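Transcription termination factor FttA (Pyrococcus horikoshii, PDB 3AF6) probably terminates transcription by cutting nascent RNA at the polymerase exit channel, acting as a two-zinc ribonuclease of the metallo-beta-lactamase superfamily. Local coordinates at residues P76-P81 / K135-P140; G343-S348 / V433-E438. All coordinates share one frame; numbering follows the deposited sequence.

The two contacts lie in different parts of the chain and do not touch. Their centres are 38 Å apart, and their nearest atoms about 23 Å. They come in series: interaction 1 closes before interaction 2 opens. Interaction 1 belongs to the N-terminal KH region, about 32 Å from the centre of the chain and away from the zinc site. Interaction 2 is buried near that centre, where a loop between strands 335-341 and 349-355 of the metallo-beta-lactamase part meets the start of helix 435-447 of the beta-CASP part. Thus one contact packs the probable RNA-binding module, and the other joins two domains beside the metal site.

Interaction 1: P76-P81 / K135-P140; sequences PEVLLP and KVKWAP
L80 reaches across to V136 while L79 lies over the indole of W138. L80 can be followed outward. Its CB is 4.2 Å from V136 O, the start of a path along the V136 backbone. CG sits beside the backbone N of L80 and anti to its carbonyl carbon (chi1 -63°). It is 3.8 Å from V136 O and about as close to V136 CA. The chain then continues to CD1, which fits against the backbone where K135 joins V136. This tip meets both the carbonyl oxygen of K135 and the CG1 methyl of V136, with CD1 3.7 Å from that CG1.

L79 uses one methyl. Its CD2 stands over one face of W138, 3.8 Å from the centroid of the five-membered ring. The approach is 14° off the ring normal, a CH-pi contact, and the two side chains cross at about a right angle. The same indole is met at its edge by the backbone of the next residue: L80 O lies near the ring plane, 3.1 Å from W138 NE1. V78 adds an outer contact. Its CG2 is 3.5 Å from CG of K137, whose bent chain then leads its end away.

The pairing joins the loop after strand 70-74 to the loop between helix 130-134 and strand 140-144. The first loop carries the chain from the inferred KHa unit into KHb, and the second belongs to KHb. L80 also touches A85 and L88, and V136 shares A85, so a later part of the same loop adds to this apolar patch. W138 packs on V111 of strand 110-115, and its carbonyl accepts a hydrogen bond from T133 at the end of helix 130-134.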
loop_
_atom_site.group_PDB
_atom_site.type_symbol
_atom_site.label_atom_id
_atom_site.label_comp_id
_atom_site.label_asym_id
_atom_site.label_seq_id
_atom_site.Cartn_x
_atom_site.Cartn_y
_atom_site.Cartn_z
ATOM N N PRO A 76 14.242 5.765 28.489
ATOM C CA PRO A 76 14.443 6.906 27.587
ATOM C C PRO A 76 15.334 7.985 28.194
ATOM O O PRO A 76 15.614 9.005 27.561
ATOM C CB PRO A 76 13.019 7.401 27.335
ATOM C CG PRO A 76 12.322 7.075 28.623
ATOM C CD PRO A 76 12.829 5.676 28.906
ATOM N N GLU A 77 15.775 7.744 29.426
ATOM C CA GLU A 77 16.637 8.670 30.150
ATOM C C GLU A 77 18.105 8.372 29.850
ATOM O O GLU A 77 18.908 9.287 29.660
ATOM C CB GLU A 77 16.366 8.547 31.651
ATOM C CG GLU A 77 17.109 9.544 32.517
ATOM C CD GLU A 77 16.723 9.430 33.980
ATOM O OE1 GLU A 77 17.276 10.190 34.802
ATOM O OE2 GLU A 77 15.866 8.583 34.307
ATOM N N VAL A 78 18.446 7.087 29.804
ATOM C CA VAL A 78 19.812 6.663 29.519
ATOM C C VAL A 78 20.092 6.795 28.019
ATOM O O VAL A 78 20.760 5.953 27.422
ATOM C CB VAL A 78 20.041 5.195 29.974
ATOM C CG1 VAL A 78 19.159 4.253 29.173
ATOM C CG2 VAL A 78 21.507 4.818 29.832
ATOM N N LEU A 79 19.572 7.864 27.419
ATOM C CA LEU A 79 19.756 8.125 25.991
ATOM C C LEU A 79 20.681 9.317 25.742
ATOM O O LEU A 79 20.899 10.147 26.629
ATOM C CB LEU A 79 18.403 8.398 25.317
ATOM C CG LEU A 79 17.389 7.258 25.164
ATOM C CD1 LEU A 79 16.086 7.806 24.590
ATOM C CD2 LEU A 79 17.958 6.178 24.255
ATOM N N LEU A 80 21.215 9.393 24.526
ATOM C CA LEU A 80 22.108 10.479 24.129
ATOM C C LEU A 80 21.507 11.231 22.941
ATOM O O LEU A 80 20.916 10.620 22.048
ATOM C CB LEU A 80 23.482 9.924 23.740
ATOM C CG LEU A 80 24.307 9.211 24.812
ATOM C CD1 LEU A 80 25.612 8.726 24.202
ATOM C CD2 LEU A 80 24.582 10.159 25.966
ATOM N N PRO A 81 21.655 12.567 22.910
ATOM C CA PRO A 81 21.116 13.385 21.814
ATOM C C PRO A 81 21.672 13.022 20.429
ATOM O O PRO A 81 22.846 12.674 20.288
ATOM C CB PRO A 81 21.469 14.811 22.241
ATOM C CG PRO A 81 22.716 14.625 23.051
ATOM C CD PRO A 81 22.385 13.406 23.878
ATOM N N LYS A 135 27.450 2.440 24.044
ATOM C CA LYS A 135 27.949 3.811 23.923
ATOM C C LYS A 135 26.915 4.934 23.824
ATOM O O LYS A 135 27.221 6.090 24.131
ATOM C CB LYS A 135 28.908 3.913 22.729
ATOM C CG LYS A 135 30.247 3.221 22.927
ATOM C CD LYS A 135 31.034 3.857 24.061
ATOM C CE LYS A 135 32.365 3.161 24.262
ATOM N NZ LYS A 135 33.128 3.767 25.385
ATOM N N VAL A 136 25.702 4.606 23.391
ATOM C CA VAL A 136 24.651 5.614 23.258
ATOM C C VAL A 136 23.329 5.125 23.840
ATOM O O VAL A 136 22.474 5.925 24.227
ATOM C CB VAL A 136 24.432 5.995 21.777
ATOM C CG1 VAL A 136 25.717 6.580 21.199
ATOM C CG2 VAL A 136 23.996 4.769 20.982
ATOM N N LYS A 137 23.179 3.803 23.903
ATOM C CA LYS A 137 21.976 3.163 24.429
ATOM C C LYS A 137 20.795 3.292 23.470
ATOM O O LYS A 137 19.671 3.568 23.889
ATOM C CB LYS A 137 21.603 3.750 25.796
ATOM C CG LYS A 137 21.773 2.793 26.978
ATOM C CD LYS A 137 23.225 2.390 27.193
ATOM C CE LYS A 137 23.370 1.517 28.430
ATOM N NZ LYS A 137 24.785 1.131 28.688
ATOM N N TRP A 138 21.058 3.098 22.180
ATOM C CA TRP A 138 20.011 3.163 21.165
ATOM C C TRP A 138 19.931 1.825 20.440
ATOM O O TRP A 138 20.954 1.190 20.184
ATOM C CB TRP A 138 20.293 4.277 20.155
ATOM C CG TRP A 138 20.142 5.655 20.718
ATOM C CD1 TRP A 138 20.917 6.237 21.674
ATOM C CD2 TRP A 138 19.147 6.624 20.362
ATOM N NE1 TRP A 138 20.469 7.511 21.939
ATOM C CE2 TRP A 138 19.383 7.773 21.148
ATOM C CE3 TRP A 138 18.077 6.632 19.457
ATOM C CZ2 TRP A 138 18.589 8.923 21.055
ATOM C CZ3 TRP A 138 17.285 7.778 19.364
ATOM C CH2 TRP A 138 17.548 8.906 20.162
ATOM N N ALA A 139 18.712 1.402 20.115
ATOM C CA ALA A 139 18.494 0.135 19.426
ATOM C C ALA A 139 19.186 0.111 18.066
ATOM O O ALA A 139 18.743 0.763 17.119
ATOM C CB ALA A 139 17.001 -0.115 19.259
ATOM N N PRO A 140 20.286 -0.646 17.954
ATOM C CA PRO A 140 21.042 -0.755 16.707
ATOM C C PRO A 140 20.356 -1.636 15.670
ATOM O O PRO A 140 20.213 -2.843 15.865
ATOM C CB PRO A 140 22.369 -1.339 17.170
ATOM C CG PRO A 140 21.939 -2.262 18.263
ATOM C CD PRO A 140 20.935 -1.423 19.027
#

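Interaction 2: G343-S348 / V433-E438; sequences GHILGS and VGRAQE. With ZN (zinc ion), chain I.
I345 meets V433, G434 and R435 with its two methyl ends. Its CD1 is 3.8 Å from V433 CG1, and the two side chains cross at about a right angle. Its CG2 branches off at about a right angle to CD1, as seen from CB, and lies 3.7 Å from G434 CA. There the glycine, at the N-cap of helix 435-447, brings its backbone close. CG2 also lies 4.0 Å from R435 NH2, in the plane of the guanidinium and at its edge. I345 and R435 again cross at about a right angle. The R435 chain is bent at chi2 and chi3. At its end NH2 lies 3.2 Å from H344 O.

H344 turns its imidazole to the metal. CG is anti to the backbone N (chi1 -179°), and NE2 binds the zinc ion at 2.5 Å. H256 meets this ring edge to face and binds the same zinc, as does H258; D367 completes the site. ND1 of H344 is hydrogen-bonded to G593 O, which fixes the rotation of the ring. The backbone of the loop is held from within. H344 N donates to S348 OG at 2.8 Å, and I345 N makes a weaker bond to the same oxygen. A type II turn from I345 to S348 closes the loop, with G347 at a positive phi.

The chemistry splits by residue. I345 and V433 make one apolar contact between the metallo-beta-lactamase and beta-CASP parts. The R435 guanidinium, hydrogen-bonded through NH1 to F591 O, lies near the H344 carbonyl and may polarise it. V433 O is hydrogen-bonded to NE2 of H258, so the beta-CASP segment provides a second-shell partner for a zinc ligand. This probably couples the geometry of the metal site to the placing of the beta-CASP part.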
loop_
_atom_site.group_PDB
_atom_site.type_symbol
_atom_site.label_atom_id
_atom_site.label_comp_id
_atom_site.label_asym_id
_atom_site.label_seq_id
_atom_site.Cartn_x
_atom_site.Cartn_y
_atom_site.Cartn_z
ATOM N N GLY A 343 -0.544 -10.074 -3.449
ATOM C CA GLY A 343 0.133 -10.151 -4.736
ATOM C C GLY A 343 -0.316 -9.139 -5.781
ATOM O O GLY A 343 -0.122 -9.332 -6.976
ATOM N N HIS A 344 -0.913 -8.040 -5.337
ATOM C CA HIS A 344 -1.401 -7.040 -6.279
ATOM C C HIS A 344 -0.349 -5.983 -6.630
ATOM O O HIS A 344 -0.101 -5.731 -7.797
ATOM C CB HIS A 344 -2.662 -6.401 -5.721
ATOM C CG HIS A 344 -3.257 -5.378 -6.627
ATOM N ND1 HIS A 344 -3.705 -5.682 -7.893
ATOM C CD2 HIS A 344 -3.442 -4.048 -6.466
ATOM C CE1 HIS A 344 -4.139 -4.580 -8.476
ATOM N NE2 HIS A 344 -3.990 -3.576 -7.632
ATOM N N ILE A 345 0.254 -5.359 -5.623
ATOM C CA ILE A 345 1.323 -4.382 -5.836
ATOM C C ILE A 345 2.170 -4.403 -4.582
ATOM O O ILE A 345 1.739 -4.910 -3.542
ATOM C CB ILE A 345 0.834 -2.908 -6.017
ATOM C CG1 ILE A 345 0.245 -2.383 -4.699
ATOM C CG2 ILE A 345 -0.137 -2.808 -7.188
ATOM C CD1 ILE A 345 -0.054 -0.904 -4.704
ATOM N N LEU A 346 3.365 -3.833 -4.680
ATOM C CA LEU A 346 4.265 -3.774 -3.547
ATOM C C LEU A 346 3.470 -3.393 -2.305
ATOM O O LEU A 346 2.791 -2.369 -2.284
ATOM C CB LEU A 346 5.363 -2.730 -3.795
ATOM C CG LEU A 346 6.406 -2.653 -2.669
ATOM C CD1 LEU A 346 7.344 -3.871 -2.758
ATOM C CD2 LEU A 346 7.193 -1.362 -2.764
ATOM N N GLY A 347 3.543 -4.225 -1.276
ATOM C CA GLY A 347 2.836 -3.934 -0.039
ATOM C C GLY A 347 1.373 -4.333 0.041
ATOM O O GLY A 347 0.808 -4.332 1.138
ATOM N N SER A 348 0.753 -4.683 -1.087
ATOM C CA SER A 348 -0.667 -5.051 -1.079
ATOM C C SER A 348 -0.998 -6.159 -0.083
ATOM O O SER A 348 -0.303 -7.175 -0.005
ATOM C CB SER A 348 -1.128 -5.463 -2.476
ATOM O OG SER A 348 -0.737 -6.786 -2.789
ATOM N N VAL A 433 2.572 3.399 -9.461
ATOM C CA VAL A 433 2.741 2.136 -8.757
ATOM C C VAL A 433 1.851 1.065 -9.392
ATOM O O VAL A 433 0.713 1.337 -9.783
ATOM C CB VAL A 433 2.349 2.268 -7.281
ATOM C CG1 VAL A 433 2.669 0.971 -6.543
ATOM C CG2 VAL A 433 3.080 3.424 -6.659
ATOM N N GLY A 434 2.364 -0.156 -9.492
ATOM C CA GLY A 434 1.581 -1.218 -10.101
ATOM C C GLY A 434 2.100 -1.638 -11.472
ATOM O O GLY A 434 3.249 -2.061 -11.597
ATOM N N ARG A 435 1.262 -1.512 -12.500
ATOM C CA ARG A 435 1.642 -1.902 -13.850
ATOM C C ARG A 435 2.984 -1.341 -14.323
ATOM O O ARG A 435 3.737 -2.033 -15.015
ATOM C CB ARG A 435 0.559 -1.501 -14.864
ATOM C CG ARG A 435 -0.842 -2.114 -14.655
ATOM C CD ARG A 435 -0.806 -3.561 -14.166
ATOM N NE ARG A 435 -0.665 -3.639 -12.709
ATOM C CZ ARG A 435 0.072 -4.544 -12.068
ATOM N NH1 ARG A 435 0.751 -5.463 -12.747
ATOM N NH2 ARG A 435 0.131 -4.530 -10.743
ATOM N N ALA A 436 3.284 -0.096 -13.959
ATOM C CA ALA A 436 4.529 0.531 -14.386
ATOM C C ALA A 436 5.745 -0.366 -14.149
ATOM O O ALA A 436 6.444 -0.725 -15.094
ATOM C CB ALA A 436 4.719 1.870 -13.675
ATOM N N GLN A 437 5.990 -0.732 -12.895
ATOM C CA GLN A 437 7.129 -1.572 -12.569
ATOM C C GLN A 437 7.062 -2.960 -13.212
ATOM O O GLN A 437 8.098 -3.540 -13.568
ATOM C CB GLN A 437 7.266 -1.720 -11.053
ATOM C CG GLN A 437 7.799 -0.489 -10.352
ATOM C CD GLN A 437 6.753 0.615 -10.195
ATOM O OE1 GLN A 437 7.107 1.779 -9.981
ATOM N NE2 GLN A 437 5.460 0.252 -10.280
ATOM N N GLU A 438 5.850 -3.492 -13.361
ATOM C CA GLU A 438 5.687 -4.808 -13.959
ATOM C C GLU A 438 6.091 -4.788 -15.421
ATOM O O GLU A 438 6.815 -5.671 -15.891
ATOM C CB GLU A 438 4.241 -5.275 -13.853
ATOM C CG GLU A 438 4.019 -6.680 -14.391
ATOM C CD GLU A 438 4.615 -7.758 -13.502
ATOM O OE1 GLU A 438 5.075 -7.443 -12.390
ATOM O OE2 GLU A 438 4.611 -8.935 -13.912
HETATM ZN ZN ZN I . -5.159 -1.425 -7.108
#